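PDB 5XEN: cysteine synthase from Fusobacterium nucleatum subsp. nucleatum strain ATCC 25586, which probably makes L-cysteine and acetate from O-acetyl-L-serine and hydrogen sulfide, with pyridoxal 5'-phosphate as its cofactor. Local coordinates for residues B[34-39]-B[294-299]; B[200-205]-B[243-248]; B[250-255]-B[267-272]. One frame throughout, in Å; residues are numbered along the deposited sequence.

Contact 1 of 3, residues B[34-39]-B[294-299]; sequences VKLEGS and VLSTDS
V34 and S296 meet on one face of the sheet, where CG1 of V34 lies 3.6 Å from CB of S296. That branch stands anti to its own backbone N (chi1 -179°), which carries it forward over the neighbouring strand, two residues beyond the V294 with which V34 is paired. The other branch, CG2, keeps beside CB of V294 at 4.4 Å. On the reverse face L295 and E37 run across one another at a slant: CD1 of L295 touches CG of E37 at 3.8 Å and also reaches CB of K35, so one methyl fills the angle between the two. Past these aliphatic parts both polar chains turn off, K35 to a salt bridge with E163, E37 to one with R48, and both to the hydroxyl of T17. The strands beneath, 31-36 and 291-296, are parallel neighbours inside the larger, mixed sheet of this fold-type II pyridoxal-phosphate enzyme, V34, K35 and L36 pairing with V294, L295 and S296. K35 is gripped on both its polar backbone atoms, its N by V294 O at 2.8 Å in a nearly straight bond (167°), its O by S296 N at 2.9 Å. The last bond, E37 N to S296 O at 3.0 Å, is more bent (140°). Beyond it the chains leave the sheet, 37-39 in a short 3-10 turn and 297-298 toward the cofactor, and they still meet closely, CA of G38 lying 3.7 Å from N of S299. The OG of S296, swung anti to its backbone N, shares a water with G38 N and has the hydroxyl of T271 as a second partner. T297 and D298 touch the pyridoxal phosphate, and the D298 carboxylate is held by N76, K302 and Y303.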
ATOM      1  N   VAL B  34       7.167  -4.314 -14.333  1.00  9.01           N
ATOM      2  CA  VAL B  34       7.313  -3.259 -13.376  1.00  8.92           C
ATOM      3  C   VAL B  34       7.530  -3.857 -11.995  1.00  8.35           C
ATOM      4  O   VAL B  34       6.725  -4.619 -11.547  1.00  8.14           O
ATOM      5  CB  VAL B  34       6.086  -2.320 -13.369  1.00  8.81           C
ATOM      6  CG1 VAL B  34       6.278  -1.191 -12.363  1.00  8.87           C
ATOM      7  CG2 VAL B  34       5.917  -1.739 -14.766  1.00  9.15           C
ATOM      8  N   LYS B  35       8.620  -3.474 -11.350  1.00  8.43           N
ATOM      9  CA  LYS B  35       8.900  -3.924  -9.991  1.00  8.31           C
ATOM     10  C   LYS B  35       8.231  -2.982  -9.016  1.00  8.02           C
ATOM     11  O   LYS B  35       8.554  -1.812  -8.967  1.00  7.34           O
ATOM     12  CB  LYS B  35      10.386  -4.012  -9.709  1.00  8.54           C
ATOM     13  CG  LYS B  35      10.632  -4.713  -8.348  1.00  8.70           C
ATOM     14  CD  LYS B  35      11.930  -5.458  -8.302  1.00  9.10           C
ATOM     15  CE  LYS B  35      12.224  -6.050  -6.942  1.00  8.70           C
ATOM     16  NZ  LYS B  35      11.386  -7.203  -6.655  1.00  8.15           N
ATOM     17  N   LEU B  36       7.216  -3.479  -8.320  1.00  8.65           N
ATOM     18  CA  LEU B  36       6.332  -2.604  -7.562  1.00  8.57           C
ATOM     19  C   LEU B  36       6.843  -2.411  -6.137  1.00  8.61           C
ATOM     20  O   LEU B  36       6.416  -3.098  -5.218  1.00  8.54           O
ATOM     21  CB  LEU B  36       4.891  -3.144  -7.557  1.00  9.37           C
ATOM     22  CG  LEU B  36       4.169  -3.226  -8.901  1.00  9.91           C
ATOM     23  CD1 LEU B  36       2.828  -3.949  -8.724  1.00 11.43           C
ATOM     24  CD2 LEU B  36       3.949  -1.840  -9.493  1.00  9.54           C
ATOM     25  N   GLU B  37       7.734  -1.448  -5.963  1.00  8.19           N
ATOM     26  CA  GLU B  37       8.285  -1.130  -4.638  1.00  8.39           C
ATOM     27  C   GLU B  37       7.307  -0.441  -3.716  1.00  8.79           C
ATOM     28  O   GLU B  37       7.542  -0.397  -2.503  1.00  8.75           O
ATOM     29  CB  GLU B  37       9.573  -0.324  -4.761  1.00  8.26           C
ATOM     30  CG  GLU B  37      10.660  -1.099  -5.506  1.00  8.54           C
ATOM     31  CD  GLU B  37      11.214  -2.220  -4.636  1.00  8.96           C
ATOM     32  OE1 GLU B  37      11.705  -1.921  -3.521  1.00  9.60           O
ATOM     33  OE2 GLU B  37      11.158  -3.390  -5.060  1.00  9.69           O
ATOM     34  N   GLY B  38       6.197   0.047  -4.271  1.00  9.33           N
ATOM     35  CA  GLY B  38       5.059   0.487  -3.492  1.00 10.22           C
ATOM     36  C   GLY B  38       4.416  -0.599  -2.648  1.00 11.18           C
ATOM     37  O   GLY B  38       3.687  -0.298  -1.716  1.00 12.26           O
ATOM     38  N   SER B  39       4.733  -1.857  -2.928  1.00 11.52           N
ATOM     39  CA  SER B  39       4.267  -2.974  -2.122  1.00 12.78           C
ATOM     40  C   SER B  39       4.956  -3.129  -0.770  1.00 11.14           C
ATOM     41  O   SER B  39       4.479  -3.877   0.064  1.00 11.05           O
ATOM     42  CB  SER B  39       4.467  -4.285  -2.874  1.00 14.28           C
ATOM     43  OG  SER B  39       3.723  -4.231  -4.080  1.00 21.04           O
ATOM     44  N   VAL B 294      11.318  -2.069 -15.190  1.00  8.26           N
ATOM     45  CA  VAL B 294      11.168  -0.723 -14.725  1.00  8.77           C
ATOM     46  C   VAL B 294      10.983  -0.784 -13.199  1.00  9.14           C
ATOM     47  O   VAL B 294      10.111  -1.501 -12.712  1.00  9.37           O
ATOM     48  CB  VAL B 294       9.936  -0.051 -15.363  1.00  9.01           C
ATOM     49  CG1 VAL B 294       9.612   1.296 -14.720  1.00  9.27           C
ATOM     50  CG2 VAL B 294      10.120   0.136 -16.872  1.00  9.12           C
ATOM     51  N   LEU B 295      11.783  -0.016 -12.457  1.00  9.53           N
ATOM     52  CA  LEU B 295      11.562   0.100 -11.010  1.00  9.75           C
ATOM     53  C   LEU B 295      10.499   1.155 -10.728  1.00  8.89           C
ATOM     54  O   LEU B 295      10.630   2.297 -11.153  1.00  9.05           O
ATOM     55  CB  LEU B 295      12.850   0.434 -10.290  1.00 11.29           C
ATOM     56  CG  LEU B 295      12.814   0.214  -8.780  1.00 12.40           C
ATOM     57  CD1 LEU B 295      13.110  -1.239  -8.463  1.00 13.86           C
ATOM     58  CD2 LEU B 295      13.848   1.076  -8.077  1.00 15.19           C
ATOM     59  N   SER B 296       9.389   0.750 -10.122  1.00  8.29           N
ATOM     60  CA  SER B 296       8.398   1.697  -9.617  1.00  7.83           C
ATOM     61  C   SER B 296       8.757   1.998  -8.168  1.00  8.09           C
ATOM     62  O   SER B 296       8.633   1.126  -7.314  1.00  7.83           O
ATOM     63  CB  SER B 296       6.983   1.142  -9.713  1.00  7.49           C
ATOM     64  OG  SER B 296       6.072   1.928  -8.966  1.00  7.22           O
ATOM     65  N   THR B 297       9.212   3.218  -7.904  1.00  8.34           N
ATOM     66  CA  THR B 297       9.792   3.516  -6.582  1.00  8.76           C
ATOM     67  C   THR B 297       8.776   3.566  -5.448  1.00  8.81           C
ATOM     68  O   THR B 297       9.056   3.093  -4.327  1.00  8.41           O
ATOM     69  CB  THR B 297      10.610   4.797  -6.652  1.00  9.66           C
ATOM     70  OG1 THR B 297      11.649   4.583  -7.591  1.00 10.40           O
ATOM     71  CG2 THR B 297      11.221   5.188  -5.314  1.00  9.07           C
ATOM     72  N   ASP B 298       7.602   4.129  -5.721  1.00  8.94           N
ATOM     73  CA  ASP B 298       6.565   4.199  -4.703  1.00  9.53           C
ATOM     74  C   ASP B 298       5.162   4.099  -5.278  1.00 10.65           C
ATOM     75  O   ASP B 298       4.963   4.131  -6.507  1.00  9.43           O
ATOM     76  CB  ASP B 298       6.752   5.434  -3.796  1.00  9.14           C
ATOM     77  CG  ASP B 298       6.301   6.751  -4.413  1.00  9.35           C
ATOM     78  OD1 ASP B 298       6.074   6.819  -5.652  1.00  9.05           O
ATOM     79  OD2 ASP B 298       6.219   7.745  -3.662  1.00  9.28           O
ATOM     80  N   SER B 299       4.189   3.935  -4.386  1.00 11.77           N
ATOM     81  CA  SER B 299       2.821   3.859  -4.850  1.00 13.52           C
ATOM     82  C   SER B 299       2.208   5.267  -4.937  1.00 14.32           C
ATOM     83  O   SER B 299       2.758   6.244  -4.430  1.00 13.52           O
ATOM     84  CB  SER B 299       2.016   2.989  -3.925  1.00 15.39           C
ATOM     85  OG  SER B 299       1.886   3.675  -2.695  1.00 17.99           O
TER
HETATM   86  O   HOH W   1       5.044   0.510  -6.821  1.00  6.57           O

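Contact 2 of 3, residues B[200-205]-B[243-248]. With CA (calcium ion), chain Q.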
ATOM      1  N   LYS B 200      21.588  -3.755 -20.389  1.00 11.70           N
ATOM      2  CA  LYS B 200      21.679  -2.301 -20.514  1.00 12.63           C
ATOM      3  C   LYS B 200      20.913  -1.694 -19.355  1.00 11.46           C
ATOM      4  O   LYS B 200      19.839  -2.168 -19.017  1.00 10.49           O
ATOM      5  CB  LYS B 200      21.073  -1.818 -21.822  1.00 14.92           C
ATOM      6  CG  LYS B 200      21.610  -2.525 -23.074  1.00 18.39           C
ATOM      7  CD  LYS B 200      22.203  -1.503 -24.020  1.00 22.46           C
ATOM      8  CE  LYS B 200      22.773  -2.107 -25.309  1.00 25.19           C
ATOM      9  NZ  LYS B 200      21.713  -2.701 -26.155  1.00 26.75           N
ATOM     10  N   THR B 201      21.491  -0.692 -18.717  1.00 10.35           N
ATOM     11  CA  THR B 201      20.876  -0.079 -17.530  1.00 10.05           C
ATOM     12  C   THR B 201      20.857   1.426 -17.716  1.00  9.88           C
ATOM     13  O   THR B 201      21.893   2.050 -18.024  1.00 10.49           O
ATOM     14  CB  THR B 201      21.642  -0.486 -16.248  1.00  9.88           C
ATOM     15  OG1 THR B 201      22.989  -0.011 -16.328  1.00  9.35           O
ATOM     16  CG2 THR B 201      21.618  -1.987 -16.066  1.00  9.10           C
ATOM     17  N   PHE B 202      19.692   2.031 -17.542  1.00  9.16           N
ATOM     18  CA  PHE B 202      19.522   3.447 -17.756  1.00  9.47           C
ATOM     19  C   PHE B 202      18.885   4.153 -16.561  1.00  9.40           C
ATOM     20  O   PHE B 202      17.834   3.729 -16.069  1.00  9.55           O
ATOM     21  CB  PHE B 202      18.594   3.695 -18.938  1.00 10.09           C
ATOM     22  CG  PHE B 202      19.033   3.012 -20.208  1.00 10.26           C
ATOM     23  CD1 PHE B 202      19.873   3.659 -21.090  1.00 10.54           C
ATOM     24  CD2 PHE B 202      18.607   1.746 -20.508  1.00 10.79           C
ATOM     25  CE1 PHE B 202      20.273   3.028 -22.275  1.00 11.16           C
ATOM     26  CE2 PHE B 202      18.997   1.125 -21.696  1.00 11.41           C
ATOM     27  CZ  PHE B 202      19.835   1.779 -22.573  1.00 10.76           C
ATOM     28  N   PRO B 203      19.480   5.256 -16.135  1.00  9.65           N
ATOM     29  CA  PRO B 203      18.804   6.117 -15.199  1.00  9.31           C
ATOM     30  C   PRO B 203      17.892   7.109 -15.930  1.00  9.25           C
ATOM     31  O   PRO B 203      18.137   7.462 -17.108  1.00  8.84           O
ATOM     32  CB  PRO B 203      19.947   6.831 -14.522  1.00  9.61           C
ATOM     33  CG  PRO B 203      20.932   7.022 -15.647  1.00  9.74           C
ATOM     34  CD  PRO B 203      20.810   5.780 -16.480  1.00  9.62           C
ATOM     35  N   VAL B 204      16.881   7.574 -15.208  1.00  8.58           N
ATOM     36  CA  VAL B 204      16.002   8.629 -15.659  1.00  8.84           C
ATOM     37  C   VAL B 204      16.118   9.846 -14.769  1.00  9.24           C
ATOM     38  O   VAL B 204      16.212   9.718 -13.528  1.00  9.78           O
ATOM     39  CB  VAL B 204      14.528   8.164 -15.689  1.00  8.59           C
ATOM     40  CG1 VAL B 204      13.696   9.162 -16.527  1.00  8.68           C
ATOM     41  CG2 VAL B 204      14.419   6.755 -16.246  1.00  8.32           C
ATOM     42  N   GLU B 205      16.089  11.025 -15.387  1.00  9.63           N
ATOM     43  CA  GLU B 205      16.028  12.277 -14.657  1.00 10.53           C
ATOM     44  C   GLU B 205      14.949  13.193 -15.234  1.00 10.31           C
ATOM     45  O   GLU B 205      14.481  12.956 -16.349  1.00 10.60           O
ATOM     46  CB  GLU B 205      17.423  12.960 -14.645  1.00 11.55           C
ATOM     47  CG  GLU B 205      17.845  13.550 -15.983  1.00 12.62           C
ATOM     48  CD  GLU B 205      19.233  14.214 -15.979  1.00 14.09           C
ATOM     49  OE1 GLU B 205      19.850  14.330 -14.891  1.00 14.89           O
ATOM     50  OE2 GLU B 205      19.687  14.628 -17.070  1.00 14.02           O
ATOM     51  N   ASP B 243      22.965   5.355 -21.088  1.00 14.74           N
ATOM     52  CA  ASP B 243      22.509   6.616 -21.639  1.00 15.13           C
ATOM     53  C   ASP B 243      21.737   7.268 -20.487  1.00 13.74           C
ATOM     54  O   ASP B 243      21.419   6.596 -19.486  1.00 13.83           O
ATOM     55  CB  ASP B 243      21.577   6.368 -22.830  1.00 16.88           C
ATOM     56  CG  ASP B 243      21.371   7.578 -23.724  1.00 18.86           C
ATOM     57  OD1 ASP B 243      21.935   8.666 -23.454  1.00 18.71           O
ATOM     58  OD2 ASP B 243      20.628   7.438 -24.708  1.00 25.07           O
ATOM     59  N   ILE B 244      21.445   8.545 -20.602  1.00 12.76           N
ATOM     60  CA  ILE B 244      20.581   9.219 -19.641  1.00 12.32           C
ATOM     61  C   ILE B 244      19.207   9.414 -20.295  1.00 12.98           C
ATOM     62  O   ILE B 244      19.107  10.021 -21.354  1.00 11.73           O
ATOM     63  CB  ILE B 244      21.103  10.586 -19.253  1.00 12.56           C
ATOM     64  CG1 ILE B 244      22.578  10.526 -18.821  1.00 12.46           C
ATOM     65  CG2 ILE B 244      20.279  11.108 -18.089  1.00 11.87           C
ATOM     66  CD1 ILE B 244      22.824   9.650 -17.617  1.00 12.34           C
ATOM     67  N   LEU B 245      18.156   8.885 -19.687  1.00 11.47           N
ATOM     68  CA  LEU B 245      16.806   9.123 -20.179  1.00 11.36           C
ATOM     69  C   LEU B 245      16.111  10.218 -19.384  1.00 11.77           C
ATOM     70  O   LEU B 245      16.488  10.506 -18.236  1.00 10.81           O
ATOM     71  CB  LEU B 245      15.993   7.838 -20.163  1.00 11.00           C
ATOM     72  CG  LEU B 245      16.656   6.599 -20.757  1.00 11.00           C
ATOM     73  CD1 LEU B 245      15.730   5.407 -20.628  1.00 10.66           C
ATOM     74  CD2 LEU B 245      17.111   6.836 -22.205  1.00 11.10           C
ATOM     75  N   VAL B 246      15.127  10.875 -20.003  1.00 12.06           N
ATOM     76  CA  VAL B 246      14.462  11.995 -19.357  1.00 12.53           C
ATOM     77  C   VAL B 246      12.961  11.946 -19.530  1.00 13.11           C
ATOM     78  O   VAL B 246      12.463  11.285 -20.441  1.00 12.98           O
ATOM     79  CB  VAL B 246      14.979  13.383 -19.848  1.00 13.53           C
ATOM     80  CG1 VAL B 246      16.476  13.563 -19.585  1.00 13.34           C
ATOM     81  CG2 VAL B 246      14.668  13.600 -21.330  1.00 13.41           C
ATOM     82  N   CYS B 247      12.249  12.692 -18.674  1.00 12.52           N
ATOM     83  CA  CYS B 247      10.804  12.835 -18.805  1.00 12.12           C
ATOM     84  C   CYS B 247      10.331  14.220 -18.343  1.00 12.03           C
ATOM     85  O   CYS B 247      10.727  14.716 -17.298  1.00 10.90           O
ATOM     86  CB  CYS B 247      10.113  11.718 -18.012  1.00 12.09           C
ATOM     87  SG  CYS B 247       8.330  11.624 -18.256  1.00 13.12           S
ATOM     88  N   GLU B 248       9.443  14.824 -19.130  1.00 12.04           N
ATOM     89  CA  GLU B 248       8.764  16.065 -18.754  1.00 12.61           C
ATOM     90  C   GLU B 248       7.770  15.837 -17.655  1.00 13.03           C
ATOM     91  O   GLU B 248       7.235  14.729 -17.516  1.00 13.12           O
ATOM     92  CB  GLU B 248       8.059  16.690 -19.967  1.00 12.82           C
ATOM     93  CG  GLU B 248       9.021  17.054 -21.040  1.00 13.37           C
ATOM     94  CD  GLU B 248       8.342  17.551 -22.327  1.00 14.09           C
ATOM     95  OE1 GLU B 248       7.120  17.843 -22.306  1.00 12.06           O
ATOM     96  OE2 GLU B 248       9.041  17.616 -23.350  1.00 14.70           O
TER
HETATM   97 CA    CA Q 405       4.950  18.630 -21.896  1.00 22.31          CA
HETATM   98  O   HOH W   2       5.601  20.186 -20.763  1.00 25.21           O
HETATM   99  O   HOH W   3       3.705  16.792 -22.941  1.00 24.06           O
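F202 lies against two residues of 243-248 at once. Its CB meets CD1 of L245 at 3.7 Å, while the CD1-CE1 side of the ring approaches D243, CE1 lying 3.6 Å from CB of D243; the ring and the D243 carboxylate are turned 62° apart. The firm part of the contact is the parallel pairing farther along, where V204 and L245 share one face of the sheet and E205 and V246 the other. L245 is held through both backbone atoms, its N giving a bond to P203 O (2.9 Å, 164°) and its O receiving E205 N. A longer bond, C247 N to E205 O at 3.2 Å, closes the pairing. V204 CG1, anti to its own N (chi1 -165°), leans over L245 O at 3.5 Å on the buried side, with F202.

The solvent side is at D243, V246 and E248, the last at the N-cap of helix 249-263, where its OE1 binds a calcium ion at 2.3 Å. E205 itself is buried: it lies side by side with V246, pointing the same way, CG to CG1 3.9 Å, and I244 crosses its end at a slant with CG2 beneath the carboxylate. Two partners fix that carboxylate, S213 OG and the amide of L212.

Strand 245-247 is one of the two edge strands of the larger sheet within the chain; 200-206 lies between it and 174-178. Helix 269-284 covers the V204, L245 and C247 side through A277, A273 and K276, and the short helix 211-214 of the crossover packs on E205, I244 and V246.

Contact 3 of 3, residues B[250-255]-B[267-272]. With CA (calcium ion), chain Q.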
ATOM      1  N   ASP B 250       4.627  16.966 -17.178  1.00 15.10           N
ATOM      2  CA  ASP B 250       3.269  16.614 -17.550  1.00 15.65           C
ATOM      3  C   ASP B 250       3.194  15.193 -18.140  1.00 13.86           C
ATOM      4  O   ASP B 250       2.265  14.489 -17.847  1.00 13.58           O
ATOM      5  CB  ASP B 250       2.654  17.663 -18.458  1.00 16.87           C
ATOM      6  CG  ASP B 250       3.459  17.934 -19.707  1.00 17.50           C
ATOM      7  OD1 ASP B 250       4.550  17.327 -19.912  1.00 17.53           O
ATOM      8  OD2 ASP B 250       3.031  18.789 -20.479  1.00 20.89           O
ATOM      9  N   ASP B 251       4.169  14.783 -18.926  1.00 12.46           N
ATOM     10  CA  ASP B 251       4.227  13.411 -19.407  1.00 12.99           C
ATOM     11  C   ASP B 251       4.306  12.354 -18.269  1.00 11.77           C
ATOM     12  O   ASP B 251       3.750  11.250 -18.400  1.00 11.42           O
ATOM     13  CB  ASP B 251       5.393  13.215 -20.342  1.00 13.92           C
ATOM     14  CG  ASP B 251       5.257  14.026 -21.626  1.00 15.57           C
ATOM     15  OD1 ASP B 251       4.125  14.419 -21.966  1.00 17.15           O
ATOM     16  OD2 ASP B 251       6.274  14.256 -22.277  1.00 16.19           O
ATOM     17  N   ALA B 252       5.016  12.686 -17.191  1.00 11.33           N
ATOM     18  CA  ALA B 252       5.130  11.804 -16.041  1.00 11.30           C
ATOM     19  C   ALA B 252       3.739  11.613 -15.404  1.00 11.62           C
ATOM     20  O   ALA B 252       3.340  10.484 -15.133  1.00 11.07           O
ATOM     21  CB  ALA B 252       6.115  12.399 -15.015  1.00 10.99           C
ATOM     22  N   PHE B 253       3.024  12.717 -15.165  1.00 12.40           N
ATOM     23  CA  PHE B 253       1.666  12.668 -14.626  1.00 13.92           C
ATOM     24  C   PHE B 253       0.735  11.890 -15.583  1.00 13.84           C
ATOM     25  O   PHE B 253      -0.073  11.087 -15.138  1.00 13.88           O
ATOM     26  CB  PHE B 253       1.095  14.060 -14.337  1.00 15.31           C
ATOM     27  CG  PHE B 253       1.585  14.688 -13.051  1.00 16.54           C
ATOM     28  CD1 PHE B 253       0.910  14.471 -11.861  1.00 18.51           C
ATOM     29  CD2 PHE B 253       2.691  15.505 -13.035  1.00 19.16           C
ATOM     30  CE1 PHE B 253       1.338  15.066 -10.671  1.00 18.80           C
ATOM     31  CE2 PHE B 253       3.147  16.085 -11.848  1.00 18.46           C
ATOM     32  CZ  PHE B 253       2.465  15.870 -10.673  1.00 18.55           C
ATOM     33  N   GLU B 254       0.828  12.144 -16.887  1.00 14.69           N
ATOM     34  CA  GLU B 254      -0.032  11.450 -17.845  1.00 16.01           C
ATOM     35  C   GLU B 254       0.191   9.932 -17.800  1.00 14.09           C
ATOM     36  O   GLU B 254      -0.774   9.142 -17.831  1.00 12.27           O
ATOM     37  CB  GLU B 254       0.248  11.910 -19.277  1.00 19.87           C
ATOM     38  CG  GLU B 254      -0.489  13.124 -19.776  1.00 25.50           C
ATOM     39  CD  GLU B 254      -0.927  14.095 -18.713  1.00 30.75           C
ATOM     40  OE1 GLU B 254      -0.068  14.834 -18.175  1.00 39.44           O
ATOM     41  OE2 GLU B 254      -2.148  14.159 -18.450  1.00 39.74           O
ATOM     42  N   MET B 255       1.464   9.535 -17.778  1.00 12.61           N
ATOM     43  CA  MET B 255       1.798   8.116 -17.738  1.00 12.35           C
ATOM     44  C   MET B 255       1.371   7.455 -16.421  1.00 11.68           C
ATOM     45  O   MET B 255       0.968   6.297 -16.393  1.00  9.86           O
ATOM     46  CB  MET B 255       3.277   7.885 -18.006  1.00 12.80           C
ATOM     47  CG  MET B 255       3.619   6.440 -18.303  1.00 13.56           C
ATOM     48  SD  MET B 255       2.698   5.625 -19.636  1.00 16.63           S
ATOM     49  CE  MET B 255       3.451   6.365 -21.073  1.00 16.50           C
ATOM     50  N   GLY B 267       1.087   3.871  -9.310  1.00  9.74           N
ATOM     51  CA  GLY B 267       2.443   4.244  -8.945  1.00  9.41           C
ATOM     52  C   GLY B 267       2.554   5.746  -8.749  1.00  9.41           C
ATOM     53  O   GLY B 267       1.654   6.505  -9.141  1.00  9.47           O
ATOM     54  N   GLY B 268       3.682   6.173  -8.184  1.00  8.83           N
ATOM     55  CA  GLY B 268       3.938   7.568  -7.954  1.00  8.40           C
ATOM     56  C   GLY B 268       4.297   8.325  -9.216  1.00  8.21           C
ATOM     57  O   GLY B 268       4.327   7.757 -10.311  1.00  8.39           O
ATOM     58  N   ILE B 269       4.581   9.616  -9.069  1.00  8.50           N
ATOM     59  CA  ILE B 269       4.930  10.456 -10.230  1.00  8.12           C
ATOM     60  C   ILE B 269       6.208   9.951 -10.886  1.00  7.86           C
ATOM     61  O   ILE B 269       6.344   9.902 -12.129  1.00  6.97           O
ATOM     62  CB  ILE B 269       5.075  11.963  -9.878  1.00  8.54           C
ATOM     63  CG1 ILE B 269       3.859  12.481  -9.149  1.00  9.05           C
ATOM     64  CG2 ILE B 269       5.263  12.813 -11.135  1.00  8.57           C
ATOM     65  CD1 ILE B 269       4.123  13.758  -8.355  1.00  9.33           C
ATOM     66  N   SER B 270       7.192   9.619 -10.057  1.00  7.62           N
ATOM     67  CA  SER B 270       8.431   9.088 -10.615  1.00  7.57           C
ATOM     68  C   SER B 270       8.246   7.769 -11.377  1.00  7.13           C
ATOM     69  O   SER B 270       9.013   7.476 -12.279  1.00  7.15           O
ATOM     70  CB  SER B 270       9.524   8.977  -9.535  1.00  7.52           C
ATOM     71  OG  SER B 270       9.330   7.879  -8.669  1.00  7.64           O
ATOM     72  N   THR B 271       7.279   6.954 -10.980  1.00  7.22           N
ATOM     73  CA  THR B 271       6.939   5.734 -11.689  1.00  7.48           C
ATOM     74  C   THR B 271       6.411   6.067 -13.078  1.00  7.38           C
ATOM     75  O   THR B 271       6.797   5.433 -14.047  1.00  6.92           O
ATOM     76  CB  THR B 271       5.896   4.876 -10.942  1.00  7.66           C
ATOM     77  OG1 THR B 271       6.484   4.427  -9.710  1.00  8.17           O
ATOM     78  CG2 THR B 271       5.488   3.672 -11.788  1.00  7.57           C
ATOM     79  N   GLY B 272       5.563   7.087 -13.158  1.00  7.17           N
ATOM     80  CA  GLY B 272       5.111   7.548 -14.436  1.00  7.75           C
ATOM     81  C   GLY B 272       6.260   8.041 -15.317  1.00  7.64           C
ATOM     82  O   GLY B 272       6.340   7.700 -16.507  1.00  7.23           O
TER
HETATM   83 CA    CA Q 405       4.950  18.630 -21.896  1.00 22.31          CA
HETATM   84  O   HOH W   3       3.705  16.792 -22.941  1.00 24.06           O
HETATM   85  O   HOH W   2       5.601  20.186 -20.763  1.00 25.21           O
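The F253 ring takes I269 over one face: CG2 of I269 sits 4.1 Å from the ring centre and 17° off the normal, a CH-pi contact shifted toward the rim. The same isoleucine continues past the far end of the ring, where its CD1 meets CZ of F253 at 3.5 Å. With CG1 anti to the carbonyl carbon (chi1 -52°) and the chain extended beyond it, I269 spreads its two branches along the phenyl group, and the two side chains cross at an angle. CG2 also touches CB of A252 at 4.0 Å, so the methyl sits in the corner formed by the alanine and the ring.

One turn on, the backbones themselves come together. CA of G272 approaches A252 O at 3.5 Å in a CA-H...O contact, and M255 CB packs on G272 O at 3.4 Å before the rest of the methionine turns off toward F275, K276 and L279. No hydrogen bond joins the segments, so the contact rests on close packing of small residues and apolar groups.

At the far end of 250-255, D250 chelates a calcium ion through OD1 and OD2, both at 2.4 Å. E248 completes its protein ligands within the chain, and D251 OD1 accepts a bond from one of the calcium's waters.

Helix 269-284 starts from G268 at its N-cap, and S270 in its first turn hydrogen-bonds through OG to N1 of the pyridoxal ring. A hydroxyl side chain at the pyridine nitrogen is characteristic of fold-type II pyridoxal-phosphate enzymes, the cysteine synthases among them, here carried by a helix that packs on helix 249-263.

Contacts 1 and 2 belong to the same sheet, one between inner strands and the other at its 245-247 edge; their centres are 16 Å apart and they do not touch. Contact 3 reaches both. It meets contact 1 through two probable hydrogen bonds, between S296 OG and T271 OG1 at 2.6 Å and from G268 N to D298 O at 2.9 Å, joining the end of strand 291-296 to the start of helix 269-284. Contacts 1 and 3 thus border the pyridoxal phosphate together, where strand end and helix start meet. Contacts 2 and 3 share the calcium ion, bound by E248 and D250, and C247 SG packs 3.6 Å from A252 N.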